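Local coordinates for leucine aminopeptidase 1 (Caenorhabditis elegans, PDB 2HC9), which releases N-terminal amino acids, preferably leucine, from peptides as a zinc-dependent aminopeptidase of the M17 family and probably serves as a digestive enzyme, at residues S237-P241 with F294-L298; E245-G251 with A354-M360; K321-G325 with A342-Y347; E388-G393 with L475-L479. The protein carries 1 engineered substitution. All coordinates share one frame; numbering follows the deposited sequence.

Contact 1. Residues S237-P241 with F294-L298; sequences SHEVP and FSQTL
His238 and Leu298 form an antiparallel hydrogen-bonded pair at the point where two strands of the catalytic domain meet. Two backbone bonds join them: His238 N to Leu298 O at 2.8 Å, and Leu298 N to His238 O at 2.9 Å. The same carbonyl also receives the CA-H of Thr297.

Beyond this pair the ladder gives way to bonds made by side chains. The imidazole of His238, with CG anti to the backbone N (chi1 175°), reaches along the loop so that NE2 donates to Phe294 O over 2.8 Å, the acceptor lying close to the ring plane; donation from NE2 fixes a proton on that nitrogen. At the same edge of the ring, CD2 comes within 3.4 Å of Gln296 O. Thr297 OG1 takes the N-H of Val240 at 3.0 Å and is also bonded to Ser243 OG.

Van der Waals contacts fill in around these bonds. The two methyls of Val240 part over the loop backbone, CG1 against Ser295 O and CG2 against Gln296 O. Within 294-298 itself, Leu298 CD2 lies over one face of the Phe294 ring, displaced toward its rim.

Helix 277-290 packs on His238, Phe294 and Leu298, and strand 246-254 adjoins strand 297-307, meeting Phe294, Thr297 and Leu298.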
# COMPACT_ATOMS: atom_id res chain seq x y z
N SER A 237 -38.96 -16.58 -22.06
CA SER A 237 -39.65 -17.77 -21.54
C SER A 237 -40.04 -18.74 -22.65
O SER A 237 -40.61 -18.33 -23.68
CB SER A 237 -40.89 -17.36 -20.74
OG SER A 237 -40.50 -16.62 -19.57
N HIS A 238 -39.70 -20.01 -22.40
CA HIS A 238 -40.03 -21.17 -23.25
C HIS A 238 -41.00 -22.02 -22.41
O HIS A 238 -40.59 -22.84 -21.59
CB HIS A 238 -38.75 -21.95 -23.56
CG HIS A 238 -38.95 -23.23 -24.31
ND1 HIS A 238 -39.17 -23.27 -25.68
CD2 HIS A 238 -38.91 -24.52 -23.90
CE1 HIS A 238 -39.27 -24.53 -26.07
NE2 HIS A 238 -39.10 -25.31 -25.02
N GLU A 239 -42.29 -21.75 -22.59
CA GLU A 239 -43.30 -22.35 -21.73
C GLU A 239 -43.88 -23.62 -22.33
O GLU A 239 -44.33 -23.63 -23.49
CB GLU A 239 -44.38 -21.31 -21.39
CG GLU A 239 -43.75 -20.13 -20.64
CD GLU A 239 -44.72 -19.06 -20.18
OE1 GLU A 239 -45.53 -18.56 -20.99
OE2 GLU A 239 -44.63 -18.69 -18.99
N VAL A 240 -43.80 -24.69 -21.57
CA VAL A 240 -44.25 -25.99 -22.03
C VAL A 240 -45.40 -26.42 -21.10
O VAL A 240 -45.16 -26.82 -19.96
CB VAL A 240 -43.13 -27.07 -22.09
CG1 VAL A 240 -43.73 -28.41 -22.57
CG2 VAL A 240 -41.97 -26.64 -23.05
N PRO A 241 -46.65 -26.29 -21.58
CA PRO A 241 -47.82 -26.67 -20.79
C PRO A 241 -47.65 -28.08 -20.28
O PRO A 241 -47.22 -28.96 -21.04
CB PRO A 241 -48.96 -26.60 -21.81
CG PRO A 241 -48.52 -25.52 -22.77
CD PRO A 241 -47.03 -25.76 -22.91
N PHE A 294 -36.46 -28.58 -26.52
CA PHE A 294 -36.40 -28.65 -25.06
C PHE A 294 -37.79 -28.85 -24.45
O PHE A 294 -38.71 -28.04 -24.65
CB PHE A 294 -35.77 -27.38 -24.47
CG PHE A 294 -35.34 -27.53 -23.03
CD1 PHE A 294 -34.12 -28.15 -22.71
CD2 PHE A 294 -36.12 -27.01 -21.99
CE1 PHE A 294 -33.70 -28.29 -21.37
CE2 PHE A 294 -35.71 -27.13 -20.66
CZ PHE A 294 -34.50 -27.78 -20.35
N SER A 295 -37.93 -29.92 -23.68
CA SER A 295 -39.23 -30.48 -23.37
C SER A 295 -39.83 -29.91 -22.07
O SER A 295 -40.98 -30.19 -21.74
CB SER A 295 -39.14 -32.00 -23.25
OG SER A 295 -38.40 -32.37 -22.10
N GLN A 296 -39.03 -29.14 -21.33
CA GLN A 296 -39.49 -28.58 -20.05
C GLN A 296 -39.63 -27.08 -20.14
O GLN A 296 -39.18 -26.46 -21.09
CB GLN A 296 -38.53 -28.97 -18.92
CG GLN A 296 -38.28 -30.45 -18.84
CD GLN A 296 -39.55 -31.22 -18.51
OE1 GLN A 296 -40.30 -30.85 -17.60
NE2 GLN A 296 -39.82 -32.28 -19.28
N THR A 297 -40.30 -26.48 -19.17
CA THR A 297 -40.44 -25.05 -19.18
C THR A 297 -39.09 -24.47 -18.76
O THR A 297 -38.46 -24.96 -17.80
CB THR A 297 -41.56 -24.60 -18.22
OG1 THR A 297 -42.83 -25.00 -18.76
CG2 THR A 297 -41.54 -23.07 -18.04
N LEU A 298 -38.64 -23.45 -19.49
CA LEU A 298 -37.28 -22.91 -19.32
C LEU A 298 -37.35 -21.41 -19.45
O LEU A 298 -38.01 -20.89 -20.36
CB LEU A 298 -36.31 -23.48 -20.37
CG LEU A 298 -34.84 -23.06 -20.25
CD1 LEU A 298 -34.23 -23.59 -18.93
CD2 LEU A 298 -34.02 -23.53 -21.48

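Contact 2. Residues E245-G251 with A354-M360; sequences EHIALVG and ATTIFDM
Phe358 lies beside Ile247 and Leu249 on one face of a parallel strand pair, and its side chain can be followed outward along strand 246-251. Its CB sits 3.7 Å from Ala248 O and also near Leu249 CD2. With CG anti to the carbonyl carbon (chi1 -64°), the ring runs along the sheet: CD2 touches Leu249 CD2 at 3.9 Å, and CE2 meets Ile247 CG2 at 3.8 Å, this methyl lying at the ring edge in its plane. Farther out, CZ packs on Leu479 of helix 473-480, and Phe476 of that helix stacks edge-to-face on the ring.

The two strands are neighbours in the central mixed sheet of the M17 catalytic domain, and strand 246-254 continues past Gly251 into Lys252, a ligand of one zinc ion. Backbone bonds alternate in parallel fashion, Ala248 N to Thr356 O, Phe358 N to Ala248 O, Val250 N to Phe358 O and Met360 N to Val250 O. On the other face Ala248 CB meets Ala354 CB at 3.8 Å, and Val250 CG2 lies alongside Ile357 CG2.

At the start of the ladder, His246 O accepts from both Thr355 N (2.9 Å) and Thr356 N. A water there donates to Glu245 OE1 at 2.6 Å, accepts from His246 N, and bonds to Thr355 OG1 and Thr356 OG1; the latter is also held by Arg452.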
# COMPACT_ATOMS: atom_id res chain seq x y z
N GLU A 245 -40.84 -30.09 -15.02
CA GLU A 245 -39.85 -29.10 -14.53
C GLU A 245 -40.12 -27.67 -14.97
O GLU A 245 -40.73 -27.41 -16.02
CB GLU A 245 -38.42 -29.49 -14.95
CG GLU A 245 -38.00 -30.93 -14.62
CD GLU A 245 -38.05 -31.28 -13.13
OE1 GLU A 245 -38.00 -30.37 -12.27
OE2 GLU A 245 -38.15 -32.49 -12.82
N HIS A 246 -39.63 -26.72 -14.17
CA HIS A 246 -39.79 -25.31 -14.45
C HIS A 246 -38.46 -24.69 -14.03
O HIS A 246 -38.20 -24.53 -12.84
CB HIS A 246 -40.96 -24.74 -13.61
CG HIS A 246 -42.28 -25.25 -14.07
ND1 HIS A 246 -42.78 -26.47 -13.68
CD2 HIS A 246 -43.17 -24.74 -14.96
CE1 HIS A 246 -43.94 -26.68 -14.27
NE2 HIS A 246 -44.20 -25.65 -15.06
N ILE A 247 -37.61 -24.44 -15.03
CA ILE A 247 -36.18 -24.19 -14.78
C ILE A 247 -35.88 -22.74 -15.16
O ILE A 247 -36.29 -22.29 -16.23
CB ILE A 247 -35.29 -25.16 -15.62
CG1 ILE A 247 -35.61 -26.63 -15.26
CG2 ILE A 247 -33.81 -24.84 -15.45
CD1 ILE A 247 -35.17 -27.65 -16.30
N ALA A 248 -35.20 -22.01 -14.28
CA ALA A 248 -34.77 -20.64 -14.60
C ALA A 248 -33.26 -20.57 -14.66
O ALA A 248 -32.57 -21.15 -13.81
CB ALA A 248 -35.29 -19.66 -13.57
N LEU A 249 -32.75 -19.87 -15.68
CA LEU A 249 -31.34 -19.57 -15.81
C LEU A 249 -31.16 -18.07 -15.60
O LEU A 249 -31.46 -17.27 -16.50
CB LEU A 249 -30.82 -19.95 -17.22
CG LEU A 249 -31.08 -21.41 -17.61
CD1 LEU A 249 -30.76 -21.66 -19.09
CD2 LEU A 249 -30.31 -22.41 -16.71
N VAL A 250 -30.67 -17.70 -14.42
CA VAL A 250 -30.55 -16.28 -14.06
C VAL A 250 -29.08 -15.89 -14.25
O VAL A 250 -28.19 -16.53 -13.69
CB VAL A 250 -31.03 -16.02 -12.60
CG1 VAL A 250 -31.09 -14.48 -12.30
CG2 VAL A 250 -32.45 -16.68 -12.34
N GLY A 251 -28.82 -14.83 -15.02
CA GLY A 251 -27.45 -14.43 -15.33
C GLY A 251 -27.12 -13.01 -14.90
O GLY A 251 -27.94 -12.08 -15.07
N ALA A 354 -40.62 -20.94 -10.93
CA ALA A 354 -39.56 -21.90 -11.25
C ALA A 354 -39.27 -22.71 -9.98
O ALA A 354 -39.27 -22.16 -8.87
CB ALA A 354 -38.27 -21.18 -11.72
N THR A 355 -39.05 -24.02 -10.15
CA THR A 355 -38.72 -24.92 -9.05
C THR A 355 -37.29 -25.44 -9.11
O THR A 355 -36.82 -26.12 -8.20
CB THR A 355 -39.69 -26.11 -9.04
OG1 THR A 355 -39.66 -26.74 -10.33
CG2 THR A 355 -41.10 -25.62 -8.72
N THR A 356 -36.59 -25.09 -10.19
CA THR A 356 -35.15 -25.27 -10.27
C THR A 356 -34.58 -23.92 -10.74
O THR A 356 -34.89 -23.45 -11.86
CB THR A 356 -34.75 -26.41 -11.26
OG1 THR A 356 -35.44 -27.62 -10.88
CG2 THR A 356 -33.23 -26.68 -11.20
N ILE A 357 -33.79 -23.28 -9.88
CA ILE A 357 -33.27 -21.93 -10.17
C ILE A 357 -31.75 -21.96 -10.15
O ILE A 357 -31.13 -22.25 -9.12
CB ILE A 357 -33.80 -20.86 -9.17
CG1 ILE A 357 -35.34 -20.84 -9.17
CG2 ILE A 357 -33.18 -19.46 -9.48
CD1 ILE A 357 -35.95 -20.01 -8.02
N PHE A 358 -31.15 -21.70 -11.31
CA PHE A 358 -29.70 -21.57 -11.45
C PHE A 358 -29.39 -20.11 -11.59
O PHE A 358 -30.07 -19.40 -12.33
CB PHE A 358 -29.20 -22.30 -12.72
CG PHE A 358 -29.41 -23.78 -12.70
CD1 PHE A 358 -28.48 -24.62 -12.08
CD2 PHE A 358 -30.51 -24.34 -13.35
CE1 PHE A 358 -28.65 -26.01 -12.09
CE2 PHE A 358 -30.71 -25.73 -13.36
CZ PHE A 358 -29.78 -26.57 -12.71
N ASP A 359 -28.35 -19.64 -10.92
CA ASP A 359 -27.83 -18.32 -11.23
C ASP A 359 -26.35 -18.47 -11.51
O ASP A 359 -25.67 -19.27 -10.87
CB ASP A 359 -28.17 -17.29 -10.12
CG ASP A 359 -27.27 -17.42 -8.90
OD1 ASP A 359 -27.72 -18.01 -7.89
OD2 ASP A 359 -26.12 -16.91 -8.94
N MET A 360 -25.85 -17.76 -12.52
CA MET A 360 -24.45 -17.88 -12.89
C MET A 360 -23.91 -16.48 -13.07
O MET A 360 -24.56 -15.62 -13.66
CB MET A 360 -24.32 -18.65 -14.20
CG MET A 360 -22.87 -18.93 -14.60
SD MET A 360 -22.61 -20.08 -15.98
CE MET A 360 -23.19 -19.14 -17.42
O HOH W 1 -37.94 -27.76 -11.99
O HOH W 2 -41.69 -28.08 -11.23

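Contact 3. Residues K321-G325 with A342-Y347; sequences KMLSG and ADGVFY
A type I beta turn, Met322 to Gly325, packs against the side of helix 337-350, the helix that leads from the active-site region of the catalytic domain back toward strand 356-361; Leu323 and Ser324 at the turn's corners press onto Asp343 and Phe346. The turn is closed by Gly325 N bonding to Met322 O.

The polar link is nearly straight: Leu323 N donates to Asp343 OD1 over 2.8 Å (169° at the hydrogen), approaching from above the carboxylate plane. The second oxygen, OD2, is bonded to the backbone N of Ile220, so the carboxylate ties helix 337-350 to the turn through OD1 and to the start of helix 218-224 through OD2. A water adds to the first link, accepting from Ser324 N and donating to Asp343 OD1, with a weak bond to Ala342 O.

In Phe346, chi1 of -175° turns the ring away from its own backbone N and under the turn. Ser324 CA stands 3.5 Å from the ring centroid and only 2° off its normal, a CH-pi contact over the face, while Leu323 CD2 lies at the ring edge in its plane. A serine in place of Phe346 would probably leave Ser324 CA without its aromatic floor and open a gap beside Leu323. Ser324 OG itself bonds to His444 ND1.

Leu323 reaches farther along the helix, its CD2 3.7 Å from Tyr347 CB. Met322, bent at chi2 and chi3, curls back across the Asp343 side chain at about a right angle, and its CE ends 3.8 Å from Ala342 CB.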
# COMPACT_ATOMS: atom_id res chain seq x y z
N LYS A 321 -34.64 -1.46 -0.66
CA LYS A 321 -35.59 -2.57 -0.55
C LYS A 321 -35.55 -3.37 -1.85
O LYS A 321 -35.71 -2.82 -2.96
CB LYS A 321 -37.01 -2.03 -0.27
CG LYS A 321 -38.05 -3.15 -0.06
CD LYS A 321 -39.38 -2.61 0.51
CE LYS A 321 -39.27 -2.54 2.04
NZ LYS A 321 -40.54 -2.25 2.78
N MET A 322 -35.32 -4.66 -1.69
CA MET A 322 -35.12 -5.59 -2.81
C MET A 322 -36.50 -6.02 -3.34
O MET A 322 -37.53 -5.74 -2.71
CB MET A 322 -34.35 -6.82 -2.32
CG MET A 322 -33.04 -6.47 -1.60
SD MET A 322 -31.90 -5.48 -2.60
CE MET A 322 -31.37 -6.71 -3.77
N LEU A 323 -36.52 -6.69 -4.49
CA LEU A 323 -37.79 -7.20 -5.04
C LEU A 323 -38.52 -8.09 -4.00
O LEU A 323 -39.75 -8.09 -3.92
CB LEU A 323 -37.53 -7.98 -6.32
CG LEU A 323 -38.78 -8.44 -7.08
CD1 LEU A 323 -39.64 -7.24 -7.53
CD2 LEU A 323 -38.38 -9.35 -8.29
N SER A 324 -37.75 -8.79 -3.18
CA SER A 324 -38.27 -9.73 -2.16
C SER A 324 -39.04 -9.01 -1.04
O SER A 324 -39.75 -9.66 -0.25
CB SER A 324 -37.10 -10.50 -1.54
OG SER A 324 -36.29 -9.62 -0.76
N GLY A 325 -38.87 -7.69 -0.96
CA GLY A 325 -39.41 -6.91 0.15
C GLY A 325 -38.42 -6.76 1.30
O GLY A 325 -38.65 -5.96 2.20
N ALA A 342 -30.16 -11.20 -6.54
CA ALA A 342 -31.18 -11.41 -5.51
C ALA A 342 -32.59 -11.10 -6.09
O ALA A 342 -33.57 -11.81 -5.81
CB ALA A 342 -30.90 -10.48 -4.28
N ASP A 343 -32.68 -10.04 -6.89
CA ASP A 343 -33.97 -9.75 -7.54
C ASP A 343 -34.32 -10.79 -8.61
O ASP A 343 -35.47 -11.22 -8.73
CB ASP A 343 -33.92 -8.37 -8.19
CG ASP A 343 -34.01 -7.22 -7.19
OD1 ASP A 343 -34.22 -7.46 -5.97
OD2 ASP A 343 -33.86 -6.07 -7.65
N GLY A 344 -33.32 -11.19 -9.41
CA GLY A 344 -33.58 -12.13 -10.52
C GLY A 344 -34.06 -13.48 -10.01
O GLY A 344 -35.00 -14.08 -10.57
N VAL A 345 -33.44 -13.96 -8.94
CA VAL A 345 -33.78 -15.25 -8.37
C VAL A 345 -35.16 -15.19 -7.66
O VAL A 345 -35.98 -16.11 -7.76
CB VAL A 345 -32.63 -15.74 -7.46
CG1 VAL A 345 -33.05 -16.88 -6.63
CG2 VAL A 345 -31.41 -16.16 -8.30
N PHE A 346 -35.42 -14.10 -6.95
CA PHE A 346 -36.74 -13.91 -6.37
C PHE A 346 -37.85 -13.86 -7.43
O PHE A 346 -38.89 -14.52 -7.32
CB PHE A 346 -36.81 -12.65 -5.50
CG PHE A 346 -38.13 -12.52 -4.79
CD1 PHE A 346 -38.37 -13.24 -3.61
CD2 PHE A 346 -39.14 -11.70 -5.30
CE1 PHE A 346 -39.62 -13.12 -2.95
CE2 PHE A 346 -40.39 -11.61 -4.68
CZ PHE A 346 -40.62 -12.31 -3.48
N TYR A 347 -37.61 -13.10 -8.48
CA TYR A 347 -38.54 -13.09 -9.61
C TYR A 347 -38.79 -14.48 -10.18
O TYR A 347 -39.95 -14.85 -10.44
CB TYR A 347 -38.02 -12.16 -10.71
CG TYR A 347 -39.00 -11.96 -11.86
CD1 TYR A 347 -39.90 -10.90 -11.83
CD2 TYR A 347 -39.02 -12.83 -12.95
CE1 TYR A 347 -40.79 -10.68 -12.91
CE2 TYR A 347 -39.91 -12.63 -14.01
CZ TYR A 347 -40.77 -11.56 -13.98
OH TYR A 347 -41.63 -11.37 -15.05
O HOH W 3 -34.93 -9.67 -4.23

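Contact 4. Residues E388-G393 with L475-L479; sequences EIIKAG and LFSTL
Leu475 opens the contact by pushing CD1 against the backbone of helix 383-396, 3.5 Å from Gly393 N and near Gly393 CA. The same methyl meets Ala392 CB at 3.9 Å and Ile389 CG1. One turn on, Thr478 in one of its two modelled positions places OG1 2.9 Å from Ala392 O and against Ala392 CB.

Leu479 lies across one side of helix 383-396. Its CB rests on Ala392 CB at 3.8 Å, CD2 reaches Ile389 CG1, and CD1 lies 3.7 Å from Glu388 CG, the two side chains crossing at about a right angle. A water lies between Glu388 OE2 and Leu479 O, and a glycerol, probably from the crystallisation liquor, is hydrogen-bonded to Glu388 OE1. Replacing Glu388 by an alanine would probably uncover Leu479 CD1 and deprive this water of its carboxylate partner.

The short segments cross at 119° with axes 8.6 Å apart, and Ala392 and Gly393 let the leucines come near the backbone. Such steep helix-on-helix packing, with Ile389 and Leu475 also resting on strand 452-457, is in keeping with the alpha/beta layering of the M17 catalytic domain.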
# COMPACT_ATOMS: atom_id res chain seq x y z
N GLU A 388 -24.63 -33.77 -9.66
CA GLU A 388 -25.01 -33.81 -11.07
C GLU A 388 -24.30 -32.71 -11.89
O GLU A 388 -23.93 -32.95 -13.04
CB GLU A 388 -26.52 -33.64 -11.20
CG GLU A 388 -27.02 -33.95 -12.58
CD GLU A 388 -28.51 -33.72 -12.70
OE1 GLU A 388 -29.14 -33.42 -11.66
OE2 GLU A 388 -29.03 -33.85 -13.83
N ILE A 389 -24.13 -31.52 -11.32
CA ILE A 389 -23.47 -30.43 -12.06
C ILE A 389 -21.97 -30.67 -12.13
O ILE A 389 -21.32 -30.31 -13.10
CB ILE A 389 -23.84 -29.02 -11.52
CG1 ILE A 389 -23.62 -27.95 -12.62
CG2 ILE A 389 -23.13 -28.71 -10.15
CD1 ILE A 389 -24.21 -26.58 -12.30
N ILE A 390 -21.41 -31.35 -11.12
CA ILE A 390 -19.98 -31.69 -11.19
C ILE A 390 -19.76 -32.68 -12.33
O ILE A 390 -18.82 -32.56 -13.14
CB ILE A 390 -19.45 -32.23 -9.82
CG1 ILE A 390 -19.34 -31.07 -8.82
CG2 ILE A 390 -18.06 -32.87 -9.98
CD1 ILE A 390 -19.37 -31.53 -7.34
N LYS A 391 -20.66 -33.66 -12.40
CA LYS A 391 -20.63 -34.64 -13.48
C LYS A 391 -20.80 -33.97 -14.87
O LYS A 391 -20.06 -34.31 -15.83
CB LYS A 391 -21.75 -35.66 -13.23
CG LYS A 391 -21.97 -36.62 -14.38
CD LYS A 391 -23.01 -37.65 -13.98
CE LYS A 391 -23.55 -38.41 -15.18
NZ LYS A 391 -24.46 -39.49 -14.71
N ALA A 392 -21.75 -33.05 -14.97
CA ALA A 392 -21.94 -32.23 -16.18
C ALA A 392 -20.69 -31.41 -16.54
O ALA A 392 -20.37 -31.29 -17.73
CB ALA A 392 -23.16 -31.32 -16.04
N GLY A 393 -20.00 -30.86 -15.54
CA GLY A 393 -18.73 -30.14 -15.78
C GLY A 393 -17.68 -31.03 -16.41
O GLY A 393 -16.96 -30.60 -17.32
N LEU A 475 -21.68 -26.56 -20.41
CA LEU A 475 -22.13 -27.05 -19.09
C LEU A 475 -23.63 -27.32 -19.07
O LEU A 475 -24.07 -28.41 -18.68
CB LEU A 475 -21.83 -26.01 -18.00
CG LEU A 475 -22.26 -26.46 -16.60
CD1 LEU A 475 -21.55 -27.79 -16.17
CD2 LEU A 475 -21.93 -25.33 -15.61
N PHE A 476 -24.44 -26.33 -19.47
CA PHE A 476 -25.88 -26.51 -19.37
C PHE A 476 -26.47 -27.42 -20.44
O PHE A 476 -27.51 -28.02 -20.24
CB PHE A 476 -26.62 -25.18 -19.27
CG PHE A 476 -26.50 -24.56 -17.92
CD1 PHE A 476 -27.28 -25.03 -16.87
CD2 PHE A 476 -25.54 -23.59 -17.67
CE1 PHE A 476 -27.14 -24.50 -15.57
CE2 PHE A 476 -25.40 -23.04 -16.38
CZ PHE A 476 -26.19 -23.50 -15.33
N SER A 477 -25.79 -27.52 -21.57
CA SER A 477 -26.19 -28.50 -22.58
C SER A 477 -26.06 -29.91 -22.04
O SER A 477 -26.95 -30.72 -22.26
CB SER A 477 -25.33 -28.35 -23.84
OG SER A 477 -25.72 -27.15 -24.47
N THR A 478 -24.97 -30.19 -21.34
CA THR A 478 -24.78 -31.53 -20.76
C THR A 478 -25.66 -31.72 -19.55
O THR A 478 -26.22 -32.80 -19.36
CB THR A 478 -23.30 -31.95 -20.40
OG1 THR A 478 -22.71 -31.03 -19.46
CG2 THR A 478 -22.41 -32.06 -21.66
N LEU A 479 -25.80 -30.69 -18.73
CA LEU A 479 -26.64 -30.81 -17.52
C LEU A 479 -28.14 -31.03 -17.84
O LEU A 479 -28.80 -31.90 -17.22
CB LEU A 479 -26.48 -29.57 -16.61
CG LEU A 479 -27.29 -29.60 -15.30
CD1 LEU A 479 -26.77 -30.72 -14.41
CD2 LEU A 479 -27.12 -28.25 -14.59
O HOH W 4 -27.69 -34.14 -15.93

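From the N terminus, residues 237-241 come first and are followed after three residues by 245-251. Contact 1 then closes the loop back to 294-298, and contact 2 closes a longer one to 354-360; the two cross, and strand 297-307 lies beside both 232-238 and 246-254 in one sheet, Thr297 O pairing with Ile247 N. Contact 3 is nested inside the loop of contact 2, and its helix packs on both strands of that contact, with Gly344 against Val250 and Val345 beside Ile357. Contact 4 follows in series and brings helix 473-480 onto the sheet's opposite face, where Phe476 and Leu479 meet Phe358. Contacts 3 and 4 do not touch.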